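N2152 (Neocallimastix frontalis, PDB 5U22) probably hydrolyses glycosidic bonds of rare arabinosyl substrates, as a polyspecific family 39 glycoside hydrolase of a rumen anaerobic fungus. Local coordinates at residues A[268-273]-A[322-327]; A[212-217]-A[222-227]. All coordinates share one frame; numbering follows the deposited sequence.

Interaction 1 (A[268-273]-A[322-327]); sequences FERYKV and PNENSK
A salt bridge and a very short hydrogen bond tie R270 and Y271 to E324 in a small polar surface contact where the TIM barrel meets the beta-sandwich. R270 is in the last turn of the barrel helix 258-270 and Y271 directly follows it, while E324 belongs to the loop joining strands 315-320 and 330-336 of the sandwich sheet. The helix closes with a Schellman motif whose C-prime residue is K272: V273 N bonds to F268 O at 2.9 Å and K272 N to E269 O at 3.2 Å.

From the other side, E324 reaches across with its chain extended beyond CG and divides its carboxylate between the two partners. E324 OE2 takes a hydrogen bond from Y271 OH at only 2.5 Å, and the carboxylate lies almost in the plane of the phenol ring, 7° from it, at the ring edge; E324 OE1 comes within 3.3 Å of Y271 CE2. E324 OE1 also receives R270 NH1 at 3.0 Å, from above the carboxylate plane, with the guanidinium turned 79° from that plane. R270 has CG anti to its backbone nitrogen (chi1 179°) and bends at chi3, which carries NH1 across to E324. NH2 is held separately by a salt bridge to D330 and by V319 O. In the same loop, an Asx turn at N323 (N325 N to N323 OD1, 3.0 Å) and S326 OG bonded to N323 O at 2.7 Å fold the backbone around E324.

S222 OG also bonds E324 OE1, and R226 NH1 donates to Y271 OH. Paired with R270 and hydrogen-bonded by a phenol and a serine, the carboxylate of E324 is likely to stay ionised, and R226 would probably make the Y271 hydroxyl a better donor to it.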
ATOM      1  N   PHE A 268      -6.603   4.956   0.842  1.00 15.93           N
ATOM      2  CA  PHE A 268      -5.820   4.500   1.992  1.00 15.67           C
ATOM      3  C   PHE A 268      -5.470   5.662   2.913  1.00 16.39           C
ATOM      4  O   PHE A 268      -5.565   5.544   4.142  1.00 17.38           O
ATOM      5  CB  PHE A 268      -4.532   3.803   1.538  1.00 14.25           C
ATOM      6  CG  PHE A 268      -4.744   2.460   0.880  1.00 16.87           C
ATOM      7  CD1 PHE A 268      -6.017   1.985   0.608  1.00 16.51           C
ATOM      8  CD2 PHE A 268      -3.652   1.678   0.532  1.00 16.05           C
ATOM      9  CE1 PHE A 268      -6.204   0.755  -0.014  1.00 16.23           C
ATOM     10  CE2 PHE A 268      -3.830   0.441  -0.069  1.00 19.76           C
ATOM     11  CZ  PHE A 268      -5.118  -0.020  -0.351  1.00 15.26           C
ATOM     12  N   GLU A 269      -5.040   6.789   2.340  1.00 13.95           N
ATOM     13  CA  GLU A 269      -4.720   7.940   3.175  1.00 13.66           C
ATOM     14  C   GLU A 269      -5.971   8.490   3.845  1.00 14.46           C
ATOM     15  O   GLU A 269      -5.935   8.875   5.019  1.00 16.04           O
ATOM     16  CB  GLU A 269      -4.036   9.025   2.348  1.00 14.33           C
ATOM     17  CG  GLU A 269      -2.642   8.644   1.827  1.00 12.38           C
ATOM     18  CD  GLU A 269      -1.556   8.683   2.903  1.00 15.97           C
ATOM     19  OE1 GLU A 269      -1.832   9.145   4.045  1.00 18.58           O
ATOM     20  OE2 GLU A 269      -0.428   8.246   2.593  1.00 19.46           O
ATOM     21  N   ARG A 270      -7.093   8.513   3.125  1.00 14.16           N
ATOM     22  CA  ARG A 270      -8.329   9.051   3.690  1.00 14.63           C
ATOM     23  C   ARG A 270      -8.759   8.279   4.932  1.00 14.02           C
ATOM     24  O   ARG A 270      -9.276   8.865   5.891  1.00 15.97           O
ATOM     25  CB  ARG A 270      -9.431   9.023   2.631  1.00 10.60           C
ATOM     26  CG  ARG A 270     -10.789   9.525   3.093  1.00 13.80           C
ATOM     27  CD  ARG A 270     -11.718   9.758   1.883  1.00 18.98           C
ATOM     28  NE  ARG A 270     -11.098  10.633   0.877  1.00 13.67           N
ATOM     29  CZ  ARG A 270     -10.854  10.272  -0.384  1.00 13.62           C
ATOM     30  NH1 ARG A 270     -11.196   9.062  -0.829  1.00 13.67           N
ATOM     31  NH2 ARG A 270     -10.270  11.122  -1.211  1.00 13.91           N
ATOM     32  N   TYR A 271      -8.543   6.969   4.942  1.00 14.37           N
ATOM     33  CA  TYR A 271      -8.976   6.125   6.048  1.00 15.10           C
ATOM     34  C   TYR A 271      -7.831   5.752   6.981  1.00 19.80           C
ATOM     35  O   TYR A 271      -8.000   4.885   7.848  1.00 16.83           O
ATOM     36  CB  TYR A 271      -9.690   4.883   5.504  1.00 18.15           C
ATOM     37  CG  TYR A 271     -11.057   5.248   4.962  1.00 18.54           C
ATOM     38  CD1 TYR A 271     -12.154   5.317   5.808  1.00 16.83           C
ATOM     39  CD2 TYR A 271     -11.236   5.582   3.622  1.00 15.73           C
ATOM     40  CE1 TYR A 271     -13.411   5.672   5.327  1.00 16.35           C
ATOM     41  CE2 TYR A 271     -12.480   5.946   3.137  1.00 17.24           C
ATOM     42  CZ  TYR A 271     -13.561   5.986   3.993  1.00 21.07           C
ATOM     43  OH  TYR A 271     -14.794   6.349   3.513  1.00 19.25           O
ATOM     44  N   LYS A 272      -6.681   6.404   6.837  1.00 15.14           N
ATOM     45  CA  LYS A 272      -5.561   6.248   7.767  1.00 16.17           C
ATOM     46  C   LYS A 272      -5.086   4.799   7.830  1.00 17.20           C
ATOM     47  O   LYS A 272      -4.745   4.274   8.893  1.00 17.38           O
ATOM     48  CB  LYS A 272      -5.920   6.782   9.150  1.00 18.37           C
ATOM     49  CG  LYS A 272      -6.293   8.270   9.116  1.00 20.92           C
ATOM     50  CD  LYS A 272      -6.544   8.840  10.506  1.00 19.45           C
ATOM     51  CE  LYS A 272      -7.909   9.492  10.587  1.00 34.20           C
ATOM     52  N   VAL A 273      -5.059   4.151   6.667  1.00 19.49           N
ATOM     53  CA  VAL A 273      -4.470   2.823   6.568  1.00 14.78           C
ATOM     54  C   VAL A 273      -3.016   2.887   7.014  1.00 15.50           C
ATOM     55  O   VAL A 273      -2.282   3.826   6.682  1.00 15.64           O
ATOM     56  CB  VAL A 273      -4.608   2.303   5.129  1.00 12.71           C
ATOM     57  CG1 VAL A 273      -3.683   1.118   4.884  1.00 15.31           C
ATOM     58  CG2 VAL A 273      -6.050   1.907   4.875  1.00 16.40           C
ATOM     59  N   PRO A 322     -14.825  12.904  -6.980  1.00 15.46           N
ATOM     60  CA  PRO A 322     -16.190  12.718  -7.520  1.00 13.55           C
ATOM     61  C   PRO A 322     -17.009  11.671  -6.779  1.00 17.24           C
ATOM     62  O   PRO A 322     -18.176  11.931  -6.447  1.00 17.92           O
ATOM     63  CB  PRO A 322     -15.920  12.336  -8.979  1.00 15.39           C
ATOM     64  CG  PRO A 322     -14.670  13.091  -9.313  1.00 15.54           C
ATOM     65  CD  PRO A 322     -13.821  12.972  -8.062  1.00 13.56           C
ATOM     66  N   ASN A 323     -16.429  10.499  -6.498  1.00 16.06           N
ATOM     67  CA  ASN A 323     -17.121   9.433  -5.779  1.00 14.78           C
ATOM     68  C   ASN A 323     -16.123   8.363  -5.359  1.00 13.43           C
ATOM     69  O   ASN A 323     -15.720   7.536  -6.186  1.00 16.17           O
ATOM     70  CB  ASN A 323     -18.219   8.808  -6.651  1.00 15.65           C
ATOM     71  CG  ASN A 323     -18.973   7.682  -5.936  1.00 17.33           C
ATOM     72  OD1 ASN A 323     -18.784   7.451  -4.748  1.00 17.85           O
ATOM     73  ND2 ASN A 323     -19.839   6.994  -6.666  1.00 20.02           N
ATOM     74  N   GLU A 324     -15.698   8.380  -4.095  1.00 15.25           N
ATOM     75  CA  GLU A 324     -14.700   7.414  -3.643  1.00 16.91           C
ATOM     76  C   GLU A 324     -15.243   5.994  -3.580  1.00 18.92           C
ATOM     77  O   GLU A 324     -14.461   5.056  -3.398  1.00 17.70           O
ATOM     78  CB  GLU A 324     -14.158   7.796  -2.268  1.00 15.15           C
ATOM     79  CG  GLU A 324     -15.156   7.579  -1.130  1.00 16.17           C
ATOM     80  CD  GLU A 324     -14.457   7.337   0.196  1.00 18.72           C
ATOM     81  OE1 GLU A 324     -13.215   7.153   0.181  1.00 14.97           O
ATOM     82  OE2 GLU A 324     -15.143   7.333   1.246  1.00 19.15           O
ATOM     83  N   ASN A 325     -16.552   5.812  -3.705  1.00 12.88           N
ATOM     84  CA  ASN A 325     -17.155   4.478  -3.686  1.00 15.58           C
ATOM     85  C   ASN A 325     -17.419   3.966  -5.088  1.00 18.10           C
ATOM     86  O   ASN A 325     -18.477   3.394  -5.366  1.00 18.35           O
ATOM     87  CB  ASN A 325     -18.441   4.502  -2.870  1.00 17.17           C
ATOM     88  CG  ASN A 325     -18.206   4.969  -1.454  1.00 16.88           C
ATOM     89  OD1 ASN A 325     -17.473   4.334  -0.703  1.00 17.70           O
ATOM     90  ND2 ASN A 325     -18.804   6.103  -1.091  1.00 20.70           N
ATOM     91  N   SER A 326     -16.459   4.155  -5.987  1.00 18.18           N
ATOM     92  CA  SER A 326     -16.600   3.850  -7.405  1.00 14.48           C
ATOM     93  C   SER A 326     -15.201   3.764  -8.000  1.00 15.43           C
ATOM     94  O   SER A 326     -14.204   3.882  -7.284  1.00 17.47           O
ATOM     95  CB  SER A 326     -17.412   4.927  -8.122  1.00 18.79           C
ATOM     96  OG  SER A 326     -16.591   6.069  -8.318  1.00 18.13           O
ATOM     97  N   LYS A 327     -15.126   3.593  -9.318  1.00 15.21           N
ATOM     98  CA  LYS A 327     -13.832   3.555  -9.992  1.00 16.09           C
ATOM     99  C   LYS A 327     -13.231   4.937 -10.227  1.00 16.62           C
ATOM    100  O   LYS A 327     -12.106   5.012 -10.728  1.00 15.77           O
ATOM    101  CB  LYS A 327     -13.963   2.825 -11.330  1.00 16.00           C
ATOM    102  CG  LYS A 327     -14.403   1.377 -11.178  1.00 19.21           C
ATOM    103  CD  LYS A 327     -14.466   0.660 -12.513  1.00 20.35           C
ATOM    104  CE  LYS A 327     -14.538  -0.847 -12.304  1.00 24.39           C
ATOM    105  NZ  LYS A 327     -15.740  -1.228 -11.511  1.00 23.55           N
TER

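Interaction 2 (A[212-217]-A[222-227]); sequences WHELSG and SSHFRS
H224 turns its imidazole from helix 221-235 to E214, giving ND1 a nearly straight hydrogen bond to E214 OE2 (2.6 Å, 164° at the hydrogen). The ring and the carboxylate are almost coplanar, and the bond uses the syn lone pair of OE2. H224 CB, meanwhile, lies 4.1 Å from W212 CZ2, and Y188 stacks on the imidazole. A second donor, W212 NE1, reaches E214 OE2 at 2.9 Å; the oxygen lies in the indole plane, but the donor comes from above the carboxylate plane, and the bend at chi2 of E214 (-74°) brings the acid between the two rings. The contact belongs to a beta-alpha unit of the TIM barrel, where the loop after strand 209-212 leads into the helix that packs back against it. An alanine in place of E214 would probably leave both H224 ND1 and W212 NE1 without their shared buried acceptor and the imidazole freer to turn. Next along the helix, F225 brings CD1 to 3.7 Å from W212 CZ2, the two rings meeting rim to rim with planes 44° apart and neither over the other's face; on its far end, F225 packs on V273.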
ATOM      1  N   TRP A 212      -6.081  -7.585   5.018  1.00 15.31           N
ATOM      2  CA  TRP A 212      -6.772  -8.236   3.914  1.00 15.92           C
ATOM      3  C   TRP A 212      -6.278  -7.618   2.618  1.00 16.01           C
ATOM      4  O   TRP A 212      -5.484  -6.671   2.622  1.00 15.78           O
ATOM      5  CB  TRP A 212      -8.295  -8.124   4.037  1.00 14.11           C
ATOM      6  CG  TRP A 212      -8.912  -6.761   3.884  1.00 15.20           C
ATOM      7  CD1 TRP A 212      -9.350  -6.174   2.716  1.00 13.47           C
ATOM      8  CD2 TRP A 212      -9.228  -5.838   4.939  1.00 14.26           C
ATOM      9  NE1 TRP A 212      -9.897  -4.938   2.993  1.00 13.81           N
ATOM     10  CE2 TRP A 212      -9.838  -4.710   4.344  1.00 17.75           C
ATOM     11  CE3 TRP A 212      -9.047  -5.857   6.330  1.00 16.05           C
ATOM     12  CZ2 TRP A 212     -10.262  -3.599   5.092  1.00 14.66           C
ATOM     13  CZ3 TRP A 212      -9.482  -4.766   7.077  1.00 14.07           C
ATOM     14  CH2 TRP A 212     -10.084  -3.648   6.453  1.00 13.98           C
ATOM     15  N   HIS A 213      -6.763  -8.160   1.505  1.00 15.87           N
ATOM     16  CA  HIS A 213      -6.326  -7.755   0.178  1.00 14.59           C
ATOM     17  C   HIS A 213      -7.441  -7.014  -0.541  1.00 14.63           C
ATOM     18  O   HIS A 213      -8.626  -7.271  -0.316  1.00 16.32           O
ATOM     19  CB  HIS A 213      -5.892  -8.973  -0.624  1.00 13.91           C
ATOM     20  CG  HIS A 213      -4.742  -9.698  -0.007  1.00 16.52           C
ATOM     21  ND1 HIS A 213      -4.358 -10.965  -0.394  1.00 17.11           N
ATOM     22  CD2 HIS A 213      -3.890  -9.329   0.982  1.00 18.23           C
ATOM     23  CE1 HIS A 213      -3.319 -11.341   0.331  1.00 15.89           C
ATOM     24  NE2 HIS A 213      -3.020 -10.370   1.178  1.00 13.79           N
ATOM     25  N   GLU A 214      -7.049  -6.082  -1.410  1.00 12.68           N
ATOM     26  CA  GLU A 214      -7.996  -5.324  -2.238  1.00 14.46           C
ATOM     27  C   GLU A 214      -7.538  -5.465  -3.687  1.00 16.06           C
ATOM     28  O   GLU A 214      -6.897  -4.578  -4.261  1.00 15.06           O
ATOM     29  CB  GLU A 214      -8.098  -3.853  -1.796  1.00 16.59           C
ATOM     30  CG  GLU A 214      -8.721  -3.648  -0.401  1.00 13.93           C
ATOM     31  CD  GLU A 214     -10.236  -3.873  -0.370  1.00 17.11           C
ATOM     32  OE1 GLU A 214     -10.812  -4.393  -1.362  1.00 15.74           O
ATOM     33  OE2 GLU A 214     -10.850  -3.513   0.663  1.00 19.09           O
ATOM     34  N   LEU A 215      -7.894  -6.601  -4.283  1.00 17.54           N
ATOM     35  CA  LEU A 215      -7.466  -6.938  -5.630  1.00 13.74           C
ATOM     36  C   LEU A 215      -8.639  -7.419  -6.481  1.00 18.42           C
ATOM     37  O   LEU A 215      -8.421  -7.952  -7.570  1.00 16.63           O
ATOM     38  CB  LEU A 215      -6.348  -7.995  -5.576  1.00 16.13           C
ATOM     39  CG  LEU A 215      -6.531  -9.164  -4.597  1.00 18.45           C
ATOM     40  CD1 LEU A 215      -7.623 -10.160  -5.053  1.00 14.99           C
ATOM     41  CD2 LEU A 215      -5.195  -9.878  -4.415  1.00 13.84           C
ATOM     42  N   SER A 216      -9.875  -7.212  -6.016  1.00 15.25           N
ATOM     43  CA  SER A 216     -11.078  -7.772  -6.620  1.00 15.49           C
ATOM     44  C   SER A 216     -11.972  -6.725  -7.261  1.00 20.41           C
ATOM     45  O   SER A 216     -13.038  -7.078  -7.766  1.00 19.54           O
ATOM     46  CB  SER A 216     -11.897  -8.523  -5.560  1.00 16.81           C
ATOM     47  OG  SER A 216     -11.136  -9.542  -4.961  1.00 21.11           O
ATOM     48  N   GLY A 217     -11.572  -5.456  -7.249  1.00 19.83           N
ATOM     49  CA  GLY A 217     -12.424  -4.370  -7.706  1.00 19.77           C
ATOM     50  C   GLY A 217     -12.373  -3.228  -6.718  1.00 17.30           C
ATOM     51  O   GLY A 217     -12.603  -3.423  -5.522  1.00 19.14           O
ATOM     52  N   SER A 222     -13.370   1.588  -0.001  1.00 17.65           N
ATOM     53  CA  SER A 222     -13.653   2.493   1.111  1.00 18.17           C
ATOM     54  C   SER A 222     -14.752   1.944   2.013  1.00 15.90           C
ATOM     55  O   SER A 222     -14.690   2.100   3.242  1.00 17.73           O
ATOM     56  CB  SER A 222     -14.029   3.876   0.577  1.00 15.43           C
ATOM     57  OG  SER A 222     -12.910   4.429  -0.094  1.00 19.80           O
ATOM     58  N   SER A 223     -15.765   1.297   1.425  1.00 16.18           N
ATOM     59  CA  SER A 223     -16.835   0.713   2.229  1.00 17.40           C
ATOM     60  C   SER A 223     -16.313  -0.401   3.128  1.00 17.01           C
ATOM     61  O   SER A 223     -16.896  -0.665   4.187  1.00 16.56           O
ATOM     62  CB  SER A 223     -17.946   0.182   1.326  1.00 20.16           C
ATOM     63  OG  SER A 223     -17.539  -1.016   0.676  1.00 22.30           O
ATOM     64  N   HIS A 224     -15.225  -1.066   2.722  1.00 16.23           N
ATOM     65  CA  HIS A 224     -14.634  -2.108   3.554  1.00 16.87           C
ATOM     66  C   HIS A 224     -13.997  -1.518   4.803  1.00 17.31           C
ATOM     67  O   HIS A 224     -14.129  -2.080   5.895  1.00 18.87           O
ATOM     68  CB  HIS A 224     -13.603  -2.898   2.745  1.00 14.50           C
ATOM     69  CG  HIS A 224     -14.177  -3.555   1.531  1.00 16.83           C
ATOM     70  ND1 HIS A 224     -13.414  -3.891   0.431  1.00 18.93           N
ATOM     71  CD2 HIS A 224     -15.449  -3.913   1.233  1.00 16.46           C
ATOM     72  CE1 HIS A 224     -14.192  -4.433  -0.491  1.00 18.07           C
ATOM     73  NE2 HIS A 224     -15.430  -4.460  -0.028  1.00 18.22           N
ATOM     74  N   PHE A 225     -13.294  -0.388   4.663  1.00 15.98           N
ATOM     75  CA  PHE A 225     -12.746   0.284   5.835  1.00 14.25           C
ATOM     76  C   PHE A 225     -13.856   0.705   6.789  1.00 17.44           C
ATOM     77  O   PHE A 225     -13.734   0.527   8.006  1.00 16.20           O
ATOM     78  CB  PHE A 225     -11.912   1.504   5.416  1.00 16.34           C
ATOM     79  CG  PHE A 225     -10.747   1.169   4.528  1.00 15.75           C
ATOM     80  CD1 PHE A 225      -9.978   0.033   4.760  1.00 15.51           C
ATOM     81  CD2 PHE A 225     -10.444   1.976   3.438  1.00 17.47           C
ATOM     82  CE1 PHE A 225      -8.919  -0.282   3.939  1.00 16.27           C
ATOM     83  CE2 PHE A 225      -9.397   1.679   2.614  1.00 15.54           C
ATOM     84  CZ  PHE A 225      -8.626   0.531   2.857  1.00 19.57           C
ATOM     85  N   ARG A 226     -14.950   1.262   6.256  1.00 16.59           N
ATOM     86  CA  ARG A 226     -16.058   1.677   7.115  1.00 15.23           C
ATOM     87  C   ARG A 226     -16.709   0.478   7.796  1.00 20.43           C
ATOM     88  O   ARG A 226     -17.029   0.530   8.989  1.00 21.61           O
ATOM     89  CB  ARG A 226     -17.088   2.470   6.305  1.00 15.65           C
ATOM     90  CG  ARG A 226     -16.498   3.758   5.699  1.00 15.65           C
ATOM     91  CD  ARG A 226     -17.578   4.669   5.118  1.00 19.16           C
ATOM     92  NE  ARG A 226     -18.362   4.037   4.054  1.00 17.03           N
ATOM     93  CZ  ARG A 226     -18.071   4.112   2.756  1.00 19.91           C
ATOM     94  NH1 ARG A 226     -16.993   4.772   2.343  1.00 14.92           N
ATOM     95  NH2 ARG A 226     -18.856   3.512   1.865  1.00 18.96           N
ATOM     96  N   SER A 227     -16.915  -0.608   7.047  1.00 18.47           N
ATOM     97  CA  SER A 227     -17.451  -1.833   7.628  1.00 16.05           C
ATOM     98  C   SER A 227     -16.542  -2.349   8.733  1.00 19.53           C
ATOM     99  O   SER A 227     -16.996  -2.661   9.842  1.00 17.05           O
ATOM    100  CB  SER A 227     -17.626  -2.900   6.542  1.00 17.79           C
ATOM    101  OG  SER A 227     -17.880  -4.177   7.127  1.00 20.17           O
TER

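In the fold
Helix 221-235 takes part in both regions, but on different terms. Interaction 2 is buried and lies within the barrel, joining that helix to the loop before it through aromatic packing and a shared carboxylate. Interaction 1 is a surface contact in which none of the touching residues is buried, and it reaches from the barrel to the sandwich through charge and a short hydroxyl bond. Within its own segments each centres on a glutamate with two donors, an indole and an imidazole in interaction 2, a phenol and a guanidinium in interaction 1. The two touch through S222, whose hydroxyl is a third donor to E324, through R226 on Y271, and through V273 against F225.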